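PDB 5FLG: 6-carboxyhexanoate--coa ligase, which is a bacterial ligase that binds magnesium, pimelic acid and phosphoaminophosphonic acid-adenylate ester. Local coordinates for residues Leu95-Leu100 with Asp108-Ala113; Glu115-Trp120 with Leu192-Asp197; Ala126-Ile131 with Lys143-Ser148. All blocks are in the same frame, centred on the assembly; numbering follows the deposited sequence.

Contact 1. Residues Leu95-Leu100 with Asp108-Ala113; sequences LARLLL and DVIEKA
Ile110 reaches across to Arg97 and Leu100 and makes nearly all of the contact between helix 89-102 and helix 107-116, two successive helices joined by a short loop and lying over one face of the mixed beta sheet. Its two branches divide the work. The CG2 methyl sits against the aliphatic part of Arg97, closest to CG at 3.7 Å and to CD at 3.9 Å, so that the two side chains cross obliquely and Arg97 offers its carbon chain, not its charge, to the isoleucine. The other branch is extended (chi2 169°), and CD1 at its end is pushed in beside the backbone of the first helix. There it meets Leu100 through CB at 3.7 Å, while CG1 behind it stays looser, 4.1 Å from the same Leu100 CB.

Leu100 therefore touches Ile110 with the root of its side chain. The leucine also packs on Phe231 and Val205 of the sheet, and Val109 and Ala113 of the second helix reach Phe231 as well, which seats both helices on the same strand 227-232. Ile110 is further covered by Val105 of the connecting loop; the patch is small, burying 156 Å² in all, and its side-chain contacts are made by carbon atoms.

At the outer border Arg97 is partly exposed. It runs straight through chi2 and then bends at chi3 (-70°), which carries the guanidinium beyond Ile110 to a cation-pi contact with Tyr114, on the next turn of the second helix. The closest approach between the two segments is made by a methyl group and a backbone carbonyl: Ile110 CD1 lies 3.6 Å from Arg97 O.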
loop_
_atom_site.group_PDB
_atom_site.type_symbol
_atom_site.label_atom_id
_atom_site.label_comp_id
_atom_site.label_asym_id
_atom_site.label_seq_id
_atom_site.Cartn_x
_atom_site.Cartn_y
_atom_site.Cartn_z
ATOM N N LEU A 95 26.658 -29.024 -5.774
ATOM C CA LEU A 95 25.656 -29.777 -5.061
ATOM C C LEU A 95 24.233 -29.414 -5.516
ATOM O O LEU A 95 23.414 -30.320 -5.795
ATOM C CB LEU A 95 25.789 -29.509 -3.547
ATOM C CG LEU A 95 24.786 -30.280 -2.681
ATOM C CD1 LEU A 95 24.940 -31.763 -2.966
ATOM C CD2 LEU A 95 25.015 -30.001 -1.191
ATOM N N ALA A 96 23.932 -28.110 -5.602
ATOM C CA ALA A 96 22.605 -27.716 -6.024
ATOM C C ALA A 96 22.260 -28.398 -7.375
ATOM O O ALA A 96 21.131 -28.803 -7.566
ATOM C CB ALA A 96 22.468 -26.208 -6.140
ATOM N N ARG A 97 23.233 -28.486 -8.285
ATOM C CA ARG A 97 22.977 -28.953 -9.649
ATOM C C ARG A 97 22.811 -30.470 -9.658
ATOM O O ARG A 97 21.975 -30.979 -10.363
ATOM C CB ARG A 97 24.099 -28.538 -10.604
ATOM C CG ARG A 97 24.051 -27.057 -10.978
ATOM C CD ARG A 97 25.024 -26.711 -12.108
ATOM N NE ARG A 97 26.406 -26.798 -11.669
ATOM C CZ ARG A 97 27.108 -25.798 -11.110
ATOM N NH1 ARG A 97 26.598 -24.580 -10.984
ATOM N NH2 ARG A 97 28.357 -26.011 -10.725
ATOM N N LEU A 98 23.509 -31.142 -8.752
ATOM C CA LEU A 98 23.367 -32.576 -8.526
ATOM C C LEU A 98 21.970 -32.916 -8.004
ATOM O O LEU A 98 21.256 -33.720 -8.614
ATOM C CB LEU A 98 24.438 -33.051 -7.534
ATOM C CG LEU A 98 24.419 -34.538 -7.153
ATOM C CD1 LEU A 98 24.492 -35.421 -8.387
ATOM C CD2 LEU A 98 25.559 -34.865 -6.199
ATOM N N LEU A 99 21.527 -32.174 -6.992
ATOM C CA LEU A 99 20.189 -32.338 -6.426
ATOM C C LEU A 99 19.082 -32.036 -7.431
ATOM O O LEU A 99 18.084 -32.719 -7.435
ATOM C CB LEU A 99 19.992 -31.409 -5.216
ATOM C CG LEU A 99 20.902 -31.730 -4.021
ATOM C CD1 LEU A 99 20.859 -30.655 -2.939
ATOM C CD2 LEU A 99 20.532 -33.081 -3.434
ATOM N N LEU A 100 19.182 -30.954 -8.198
ATOM C CA LEU A 100 18.163 -30.700 -9.240
ATOM C C LEU A 100 18.055 -31.899 -10.205
ATOM O O LEU A 100 16.957 -32.249 -10.622
ATOM C CB LEU A 100 18.446 -29.409 -10.013
ATOM C CG LEU A 100 18.339 -28.092 -9.194
ATOM C CD1 LEU A 100 19.061 -26.965 -9.915
ATOM C CD2 LEU A 100 16.890 -27.690 -8.948
ATOM N N ASP A 108 20.790 -30.754 -19.245
ATOM C CA ASP A 108 20.852 -29.711 -20.245
ATOM C C ASP A 108 19.913 -28.554 -19.903
ATOM O O ASP A 108 20.268 -27.388 -20.121
ATOM C CB ASP A 108 20.499 -30.261 -21.624
ATOM C CG ASP A 108 19.143 -30.897 -21.640
ATOM O OD1 ASP A 108 18.898 -31.716 -20.727
ATOM O OD2 ASP A 108 18.275 -30.446 -22.416
ATOM N N VAL A 109 18.757 -28.848 -19.306
ATOM C CA VAL A 109 17.897 -27.774 -18.783
ATOM C C VAL A 109 18.561 -26.990 -17.631
ATOM O O VAL A 109 18.518 -25.737 -17.586
ATOM C CB VAL A 109 16.561 -28.341 -18.310
ATOM C CG1 VAL A 109 15.774 -27.286 -17.549
ATOM C CG2 VAL A 109 15.774 -28.862 -19.516
ATOM N N ILE A 110 19.240 -27.710 -16.756
ATOM C CA ILE A 110 19.925 -27.082 -15.618
ATOM C C ILE A 110 20.999 -26.133 -16.155
ATOM O O ILE A 110 21.108 -24.995 -15.706
ATOM C CB ILE A 110 20.583 -28.154 -14.706
ATOM C CG1 ILE A 110 19.508 -28.967 -13.987
ATOM C CG2 ILE A 110 21.498 -27.503 -13.648
ATOM C CD1 ILE A 110 20.038 -30.212 -13.286
ATOM N N GLU A 111 21.781 -26.584 -17.135
ATOM C CA GLU A 111 22.885 -25.763 -17.644
ATOM C C GLU A 111 22.338 -24.524 -18.344
ATOM O O GLU A 111 22.865 -23.409 -18.215
ATOM C CB GLU A 111 23.784 -26.553 -18.586
ATOM C CG GLU A 111 24.698 -27.555 -17.902
ATOM C CD GLU A 111 25.112 -28.704 -18.821
ATOM O OE1 GLU A 111 24.737 -28.711 -20.020
ATOM O OE2 GLU A 111 25.772 -29.639 -18.335
ATOM N N LYS A 112 21.263 -24.702 -19.088
ATOM C CA LYS A 112 20.700 -23.574 -19.808
ATOM C C LYS A 112 20.230 -22.532 -18.793
ATOM O O LYS A 112 20.303 -21.321 -19.056
ATOM C CB LYS A 112 19.545 -23.992 -20.701
ATOM C CG LYS A 112 19.954 -24.770 -21.961
ATOM C CD LYS A 112 18.733 -25.365 -22.646
ATOM C CE LYS A 112 19.119 -26.153 -23.893
ATOM N NZ LYS A 112 17.893 -26.595 -24.622
ATOM N N ALA A 113 19.629 -22.998 -17.702
ATOM C CA ALA A 113 19.089 -22.078 -16.724
ATOM C C ALA A 113 20.238 -21.341 -16.049
ATOM O O ALA A 113 20.173 -20.130 -15.849
ATOM C CB ALA A 113 18.250 -22.812 -15.701
#

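Contact 2. Residues Glu115-Trp120 with Leu192-Asp197; sequences EQIPEW and LCWSDD. With MG (magnesium ion), chain F; ANP (phosphoaminophosphonic acid-adenylate ester), chain D; PML (pimelic acid), chain C.
The end of strand 188-194, which leads straight into the magnesium and ligand site, is packed by Ile117 of residues 115-120 through Leu192 and Trp194. Ile117 CD1 meets Leu192 CD2 at 3.8 Å, the two side chains crossing at about a right angle. Its CG2, anti to the backbone N, touches the six-membered ring of Trp194 obliquely, 3.9 Å from CH2. Leu192 CD1 lies in the plane of that indole, at its edge. Strand 188-194 belongs to the mixed sheet, between strands 203-207 and 227-232; while Leu192 and Trp194 face the helices, Cys193 points to the other side, with SG 3.8 Å from pimelic acid C5.

Beyond the strand the chain forms an ST turn, in which Asp197 N donates to Ser195 OG (2.9 Å). Ser195 OG also lies near both pimelic acid O72 and the phosphoaminophosphonic acid-adenylate ester. The next two residues bind magnesium: Asp196 OD1 and Asp197 OD1 each stand 2.2 Å from the metal, which is further held by O2G and O1A of the adenylate ester and a water. Asp197 OD2 forms a salt bridge with Arg171, which probably helps hold that carboxylate in place.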
loop_
_atom_site.group_PDB
_atom_site.type_symbol
_atom_site.label_atom_id
_atom_site.label_comp_id
_atom_site.label_asym_id
_atom_site.label_seq_id
_atom_site.Cartn_x
_atom_site.Cartn_y
_atom_site.Cartn_z
ATOM N N GLU A 115 23.149 -20.540 -17.216
ATOM C CA GLU A 115 23.590 -19.478 -18.112
ATOM C C GLU A 115 22.761 -18.208 -18.010
ATOM O O GLU A 115 23.258 -17.141 -18.296
ATOM C CB GLU A 115 23.614 -19.961 -19.566
ATOM C CG GLU A 115 24.689 -21.013 -19.794
ATOM C CD GLU A 115 24.729 -21.526 -21.223
ATOM O OE1 GLU A 115 24.018 -20.959 -22.065
ATOM O OE2 GLU A 115 25.496 -22.471 -21.485
ATOM N N GLN A 116 21.498 -18.324 -17.639
ATOM C CA GLN A 116 20.600 -17.184 -17.643
ATOM C C GLN A 116 20.410 -16.539 -16.268
ATOM O O GLN A 116 20.023 -15.388 -16.159
ATOM C CB GLN A 116 19.276 -17.599 -18.264
ATOM C CG GLN A 116 19.426 -17.743 -19.774
ATOM C CD GLN A 116 18.324 -18.542 -20.425
ATOM O OE1 GLN A 116 17.191 -18.079 -20.531
ATOM N NE2 GLN A 116 18.625 -19.782 -20.770
ATOM N N ILE A 117 20.892 -17.216 -15.244
ATOM C CA ILE A 117 20.651 -16.768 -13.886
ATOM C C ILE A 117 21.207 -15.370 -13.597
ATOM O O ILE A 117 20.426 -14.510 -13.248
ATOM C CB ILE A 117 21.144 -17.798 -12.867
ATOM C CG1 ILE A 117 20.091 -18.899 -12.738
ATOM C CG2 ILE A 117 21.378 -17.127 -11.510
ATOM C CD1 ILE A 117 20.585 -20.169 -12.094
ATOM N N PRO A 118 22.417 -15.066 -14.085
ATOM C CA PRO A 118 22.938 -13.693 -14.051
ATOM C C PRO A 118 22.039 -12.635 -14.643
ATOM O O PRO A 118 21.818 -11.598 -14.012
ATOM C CB PRO A 118 24.253 -13.793 -14.839
ATOM C CG PRO A 118 24.676 -15.210 -14.633
ATOM C CD PRO A 118 23.391 -15.981 -14.699
ATOM N N GLU A 119 21.420 -12.906 -15.787
ATOM C CA GLU A 119 20.528 -11.910 -16.370
ATOM C C GLU A 119 19.228 -11.758 -15.546
ATOM O O GLU A 119 18.472 -10.819 -15.739
ATOM C CB GLU A 119 20.197 -12.264 -17.830
ATOM C CG GLU A 119 18.884 -13.025 -17.998
ATOM C CD GLU A 119 18.576 -13.417 -19.442
ATOM O OE1 GLU A 119 19.377 -14.168 -20.039
ATOM O OE2 GLU A 119 17.487 -13.043 -19.949
ATOM N N TRP A 120 18.915 -12.714 -14.681
ATOM C CA TRP A 120 17.679 -12.646 -13.915
ATOM C C TRP A 120 17.922 -12.061 -12.510
ATOM O O TRP A 120 17.053 -12.145 -11.662
ATOM C CB TRP A 120 17.052 -14.030 -13.757
ATOM C CG TRP A 120 16.692 -14.680 -15.053
ATOM C CD1 TRP A 120 16.270 -14.061 -16.183
ATOM C CD2 TRP A 120 16.619 -16.088 -15.312
ATOM N NE1 TRP A 120 15.926 -15.002 -17.140
ATOM C CE2 TRP A 120 16.184 -16.248 -16.646
ATOM C CE3 TRP A 120 16.898 -17.220 -14.553
ATOM C CZ2 TRP A 120 15.960 -17.498 -17.214
ATOM C CZ3 TRP A 120 16.747 -18.452 -15.134
ATOM C CH2 TRP A 120 16.240 -18.586 -16.437
ATOM N N LEU A 192 15.089 -23.535 -7.287
ATOM C CA LEU A 192 16.420 -23.156 -6.915
ATOM C C LEU A 192 16.379 -21.732 -6.377
ATOM O O LEU A 192 15.793 -20.846 -6.997
ATOM C CB LEU A 192 17.306 -23.237 -8.136
ATOM C CG LEU A 192 18.713 -22.675 -8.036
ATOM C CD1 LEU A 192 19.606 -23.505 -7.117
ATOM C CD2 LEU A 192 19.274 -22.602 -9.437
ATOM N N CYS A 193 17.024 -21.512 -5.236
ATOM C CA CYS A 193 16.918 -20.244 -4.550
ATOM C C CYS A 193 18.208 -19.869 -3.833
ATOM O O CYS A 193 18.845 -20.711 -3.189
ATOM C CB CYS A 193 15.796 -20.286 -3.532
ATOM S SG CYS A 193 15.828 -18.865 -2.376
ATOM N N TRP A 194 18.612 -18.610 -3.965
ATOM C CA TRP A 194 19.462 -17.991 -2.931
ATOM C C TRP A 194 19.200 -16.503 -2.849
ATOM O O TRP A 194 18.460 -15.945 -3.656
ATOM C CB TRP A 194 20.955 -18.345 -3.132
ATOM C CG TRP A 194 21.589 -17.804 -4.398
ATOM C CD1 TRP A 194 22.243 -16.610 -4.547
ATOM C CD2 TRP A 194 21.690 -18.469 -5.662
ATOM N NE1 TRP A 194 22.619 -16.444 -5.865
ATOM C CE2 TRP A 194 22.392 -17.612 -6.535
ATOM C CE3 TRP A 194 21.266 -19.716 -6.138
ATOM C CZ2 TRP A 194 22.603 -17.927 -7.880
ATOM C CZ3 TRP A 194 21.532 -20.049 -7.440
ATOM C CH2 TRP A 194 22.188 -19.164 -8.301
ATOM N N SER A 195 19.659 -15.906 -1.753
ATOM C CA SER A 195 19.243 -14.599 -1.362
ATOM C C SER A 195 19.879 -13.544 -2.245
ATOM O O SER A 195 21.044 -13.662 -2.619
ATOM C CB SER A 195 19.657 -14.325 0.117
ATOM O OG SER A 195 19.043 -13.120 0.545
ATOM N N ASP A 196 19.183 -12.436 -2.437
ATOM C CA ASP A 196 19.809 -11.228 -2.979
ATOM C C ASP A 196 20.290 -10.283 -1.835
ATOM O O ASP A 196 20.764 -9.190 -2.114
ATOM C CB ASP A 196 18.853 -10.471 -3.904
ATOM C CG ASP A 196 17.505 -10.137 -3.221
ATOM O OD1 ASP A 196 17.208 -10.736 -2.159
ATOM O OD2 ASP A 196 16.749 -9.279 -3.742
ATOM N N ASP A 197 20.313 -10.760 -0.602
ATOM C CA ASP A 197 20.909 -9.959 0.512
ATOM C C ASP A 197 22.452 -10.107 0.552
ATOM O O ASP A 197 22.969 -11.218 0.494
ATOM C CB ASP A 197 20.363 -10.427 1.851
ATOM C CG ASP A 197 18.836 -10.300 1.976
ATOM O OD1 ASP A 197 18.130 -9.792 1.066
ATOM O OD2 ASP A 197 18.321 -10.815 2.992
HETATM MG MG MG F . 16.315 -10.216 -0.167
HETATM P PG ANP D . 13.485 -9.643 1.726
HETATM O O1G ANP D . 13.078 -8.402 2.471
HETATM O O2G ANP D . 14.978 -9.817 1.674
HETATM O O3G ANP D . 12.803 -10.906 2.140
HETATM P PB ANP D . 12.614 -10.581 -0.955
HETATM O O1B ANP D . 11.641 -11.483 -0.283
HETATM O O2B ANP D . 12.334 -9.863 -2.223
HETATM N N3B ANP D . 12.986 -9.288 0.129
HETATM P PA ANP D . 14.456 -12.738 -0.472
HETATM O O1A ANP D . 15.880 -12.752 -0.157
HETATM O O2A ANP D . 13.400 -13.166 0.506
HETATM O O3A ANP D . 14.031 -11.340 -1.146
HETATM O "O5'" ANP D . 14.335 -13.705 -1.804
HETATM C "C5'" ANP D . 15.392 -13.796 -2.718
HETATM C "C4'" ANP D . 14.842 -13.697 -4.143
HETATM O "O4'" ANP D . 13.845 -14.711 -4.324
HETATM C "C3'" ANP D . 14.165 -12.361 -4.404
HETATM O "O3'" ANP D . 15.068 -11.418 -4.967
HETATM C "C2'" ANP D . 13.121 -12.717 -5.422
HETATM O "O2'" ANP D . 13.745 -12.811 -6.703
HETATM C "C1'" ANP D . 12.726 -14.096 -4.975
HETATM N N9 ANP D . 11.547 -13.990 -4.107
HETATM C C8 ANP D . 11.487 -13.548 -2.801
HETATM N N7 ANP D . 10.227 -13.681 -2.324
HETATM C C5 ANP D . 9.467 -14.173 -3.350
HETATM C C6 ANP D . 8.054 -14.516 -3.577
HETATM N N6 ANP D . 7.126 -14.353 -2.629
HETATM N N1 ANP D . 7.689 -15.015 -4.779
HETATM C C2 ANP D . 8.579 -15.161 -5.767
HETATM N N3 ANP D . 9.899 -14.942 -5.640
HETATM C C4 ANP D . 10.349 -14.352 -4.507
HETATM C C1 PML C . 17.314 -20.824 4.525
HETATM O O11 PML C . 16.832 -22.001 4.596
HETATM O O12 PML C . 18.105 -20.388 5.434
HETATM C C2 PML C . 17.246 -20.137 3.148
HETATM C C3 PML C . 16.613 -18.756 3.082
HETATM C C4 PML C . 17.210 -17.855 1.987
HETATM C C5 PML C . 16.192 -17.208 1.066
HETATM C C6 PML C . 16.377 -15.706 0.868
HETATM C C7 PML C . 16.283 -14.934 2.186
HETATM O O71 PML C . 15.232 -15.015 2.865
HETATM O O72 PML C . 17.209 -14.144 2.500
HETATM O O HOH W 1 15.276 -8.209 -1.254
#

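Contact 3. Residues Ala126-Ile131 with Lys143-Ser148; sequences AVLFDI and KGVRVS. With ANP (phosphoaminophosphonic acid-adenylate ester), chain D.
Ala126 and Val145 form a single antiparallel, hydrogen-bonded bridge: Ala126 N donates to Val145 O (2.8 Å), and Val145 N returns an almost straight bond (169°) to Ala126 O. Beside it Leu128 CD1 meets Val145 CG2 at 3.8 Å, the side chains crossing at about a right angle; both also pack on Ile242 of helix 238-247.

The bridge sets the loop 143-148 along the adenine of the phosphoaminophosphonic acid-adenylate ester. The backbone of Val147 pairs with the N1/N6 edge of the adenine, its N donating to N1 and its O accepting from N6, each at 2.8 Å. Arg146 bends at chi2 (79°), which folds it back over the purine, with N7 above one guanidinium face. Its nitrogens then reach the beta phosphate: NH1 to O2B at 3.1 Å in a nearly straight bond (170°), NH2 to O1B at 3.2 Å. Glu32 forms a salt bridge with NH2, and Arg124 O accepts from NH1.

The paired donor and acceptor of Val147 match the N1/N6 edge of the adenine, and the charge of Arg146, steadied by Glu32, probably offsets that of the phosphate it grips.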
loop_
_atom_site.group_PDB
_atom_site.type_symbol
_atom_site.label_atom_id
_atom_site.label_comp_id
_atom_site.label_asym_id
_atom_site.label_seq_id
_atom_site.Cartn_x
_atom_site.Cartn_y
_atom_site.Cartn_z
ATOM N N ALA A 126 9.957 -14.548 -9.041
ATOM C CA ALA A 126 10.555 -15.783 -9.471
ATOM C C ALA A 126 10.432 -15.893 -10.979
ATOM O O ALA A 126 9.536 -15.308 -11.583
ATOM C CB ALA A 126 9.855 -16.974 -8.827
ATOM N N VAL A 127 11.387 -16.602 -11.551
ATOM C CA VAL A 127 11.374 -16.951 -12.943
ATOM C C VAL A 127 10.804 -18.341 -13.073
ATOM O O VAL A 127 11.129 -19.212 -12.277
ATOM C CB VAL A 127 12.814 -16.942 -13.480
ATOM C CG1 VAL A 127 12.856 -17.519 -14.897
ATOM C CG2 VAL A 127 13.372 -15.518 -13.431
ATOM N N LEU A 128 10.015 -18.563 -14.120
ATOM C CA LEU A 128 9.473 -19.874 -14.415
ATOM C C LEU A 128 10.153 -20.441 -15.650
ATOM O O LEU A 128 10.149 -19.808 -16.715
ATOM C CB LEU A 128 7.960 -19.781 -14.680
ATOM C CG LEU A 128 6.959 -19.883 -13.525
ATOM C CD1 LEU A 128 7.288 -18.937 -12.390
ATOM C CD2 LEU A 128 5.539 -19.641 -14.014
ATOM N N PHE A 129 10.730 -21.636 -15.503
ATOM C CA PHE A 129 11.591 -22.177 -16.497
ATOM C C PHE A 129 11.006 -23.514 -16.984
ATOM O O PHE A 129 10.877 -24.482 -16.236
ATOM C CB PHE A 129 13.006 -22.347 -15.925
ATOM C CG PHE A 129 14.087 -22.365 -16.972
ATOM C CD1 PHE A 129 14.309 -21.256 -17.778
ATOM C CD2 PHE A 129 14.810 -23.521 -17.226
ATOM C CE1 PHE A 129 15.248 -21.295 -18.800
ATOM C CE2 PHE A 129 15.746 -23.564 -18.248
ATOM C CZ PHE A 129 15.966 -22.447 -19.039
ATOM N N ASP A 130 10.657 -23.569 -18.250
ATOM C CA ASP A 130 9.976 -24.757 -18.792
ATOM C C ASP A 130 10.989 -25.833 -19.100
ATOM O O ASP A 130 11.863 -25.610 -19.914
ATOM C CB ASP A 130 9.285 -24.339 -20.055
ATOM C CG ASP A 130 8.497 -25.460 -20.713
ATOM O OD1 ASP A 130 8.692 -26.662 -20.426
ATOM O OD2 ASP A 130 7.680 -25.090 -21.554
ATOM N N ILE A 131 10.840 -27.024 -18.515
ATOM C CA ILE A 131 11.826 -28.076 -18.700
ATOM C C ILE A 131 11.612 -28.793 -20.047
ATOM O O ILE A 131 12.433 -29.565 -20.453
ATOM C CB ILE A 131 11.785 -29.141 -17.602
ATOM C CG1 ILE A 131 10.552 -30.034 -17.770
ATOM C CG2 ILE A 131 11.810 -28.520 -16.229
ATOM C CD1 ILE A 131 10.577 -31.278 -16.903
ATOM N N LYS A 143 9.615 -8.126 -13.358
ATOM C CA LYS A 143 8.692 -8.128 -12.250
ATOM C C LYS A 143 8.735 -9.531 -11.617
ATOM O O LYS A 143 8.930 -9.678 -10.422
ATOM C CB LYS A 143 7.302 -7.740 -12.724
ATOM C CG LYS A 143 6.233 -8.014 -11.690
ATOM C CD LYS A 143 4.953 -7.240 -11.962
ATOM C CE LYS A 143 3.901 -7.609 -10.925
ATOM N NZ LYS A 143 2.939 -6.503 -10.673
ATOM N N GLY A 144 8.803 -10.546 -12.461
ATOM C CA GLY A 144 8.806 -11.904 -12.009
ATOM C C GLY A 144 7.454 -12.302 -11.482
ATOM O O GLY A 144 6.507 -11.542 -11.575
ATOM N N VAL A 145 7.332 -13.557 -11.072
ATOM C CA VAL A 145 6.085 -14.049 -10.544
ATOM C C VAL A 145 6.232 -14.041 -9.047
ATOM O O VAL A 145 7.175 -14.616 -8.514
ATOM C CB VAL A 145 5.796 -15.492 -11.032
ATOM C CG1 VAL A 145 4.607 -16.087 -10.295
ATOM C CG2 VAL A 145 5.548 -15.507 -12.540
ATOM N N ARG A 146 5.291 -13.412 -8.360
ATOM C CA ARG A 146 5.433 -13.191 -6.922
ATOM C C ARG A 146 4.452 -14.080 -6.177
ATOM O O ARG A 146 3.271 -13.885 -6.234
ATOM C CB ARG A 146 5.206 -11.734 -6.557
ATOM C CG ARG A 146 5.639 -11.404 -5.117
ATOM C CD ARG A 146 7.155 -11.213 -4.942
ATOM N NE ARG A 146 7.481 -11.121 -3.506
ATOM C CZ ARG A 146 8.678 -10.881 -2.965
ATOM N NH1 ARG A 146 9.750 -10.693 -3.717
ATOM N NH2 ARG A 146 8.807 -10.927 -1.629
ATOM N N VAL A 147 4.964 -15.102 -5.525
ATOM C CA VAL A 147 4.139 -16.008 -4.760
ATOM C C VAL A 147 3.599 -15.285 -3.534
ATOM O O VAL A 147 4.327 -14.559 -2.851
ATOM C CB VAL A 147 4.961 -17.227 -4.325
ATOM C CG1 VAL A 147 4.096 -18.197 -3.537
ATOM C CG2 VAL A 147 5.554 -17.910 -5.563
ATOM N N SER A 148 2.299 -15.397 -3.336
ATOM C CA SER A 148 1.645 -14.641 -2.323
ATOM C C SER A 148 0.665 -15.529 -1.530
ATOM O O SER A 148 0.384 -16.661 -1.922
ATOM C CB SER A 148 0.934 -13.490 -3.002
ATOM O OG SER A 148 0.427 -12.584 -2.060
HETATM P PG ANP D . 13.485 -9.643 1.726
HETATM O O1G ANP D . 13.078 -8.402 2.471
HETATM O O2G ANP D . 14.978 -9.817 1.674
HETATM O O3G ANP D . 12.803 -10.906 2.140
HETATM P PB ANP D . 12.614 -10.581 -0.955
HETATM O O1B ANP D . 11.641 -11.483 -0.283
HETATM O O2B ANP D . 12.334 -9.863 -2.223
HETATM N N3B ANP D . 12.986 -9.288 0.129
HETATM P PA ANP D . 14.456 -12.738 -0.472
HETATM O O1A ANP D . 15.880 -12.752 -0.157
HETATM O O2A ANP D . 13.400 -13.166 0.506
HETATM O O3A ANP D . 14.031 -11.340 -1.146
HETATM O "O5'" ANP D . 14.335 -13.705 -1.804
HETATM C "C5'" ANP D . 15.392 -13.796 -2.718
HETATM C "C4'" ANP D . 14.842 -13.697 -4.143
HETATM O "O4'" ANP D . 13.845 -14.711 -4.324
HETATM C "C3'" ANP D . 14.165 -12.361 -4.404
HETATM O "O3'" ANP D . 15.068 -11.418 -4.967
HETATM C "C2'" ANP D . 13.121 -12.717 -5.422
HETATM O "O2'" ANP D . 13.745 -12.811 -6.703
HETATM C "C1'" ANP D . 12.726 -14.096 -4.975
HETATM N N9 ANP D . 11.547 -13.990 -4.107
HETATM C C8 ANP D . 11.487 -13.548 -2.801
HETATM N N7 ANP D . 10.227 -13.681 -2.324
HETATM C C5 ANP D . 9.467 -14.173 -3.350
HETATM C C6 ANP D . 8.054 -14.516 -3.577
HETATM N N6 ANP D . 7.126 -14.353 -2.629
HETATM N N1 ANP D . 7.689 -15.015 -4.779
HETATM C C2 ANP D . 8.579 -15.161 -5.767
HETATM N N3 ANP D . 9.899 -14.942 -5.640
HETATM C C4 ANP D . 10.349 -14.352 -4.507
#

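How the contacts relate
From the N terminus, contact 1 comes first and closes the short loop between helix 89-102 and helix 107-116. The second helix then runs on into contact 2, whose partner, the end of strand 188-194, lies more than seventy residues further along; contact 3 is nested inside that long loop and itself encloses strand 135-136. Phe129 of strand 127-130 is the meeting point, packed by Val109 and Ala113 from contact 1 and by Trp120 from contact 2, while Ala96 touches Leu192 between contacts 1 and 2. Helices and mixed sheet are thus tied together, and contacts 2 and 3 reach the same adenylate ester, at its phosphates and ribose and at its base and beta phosphate respectively.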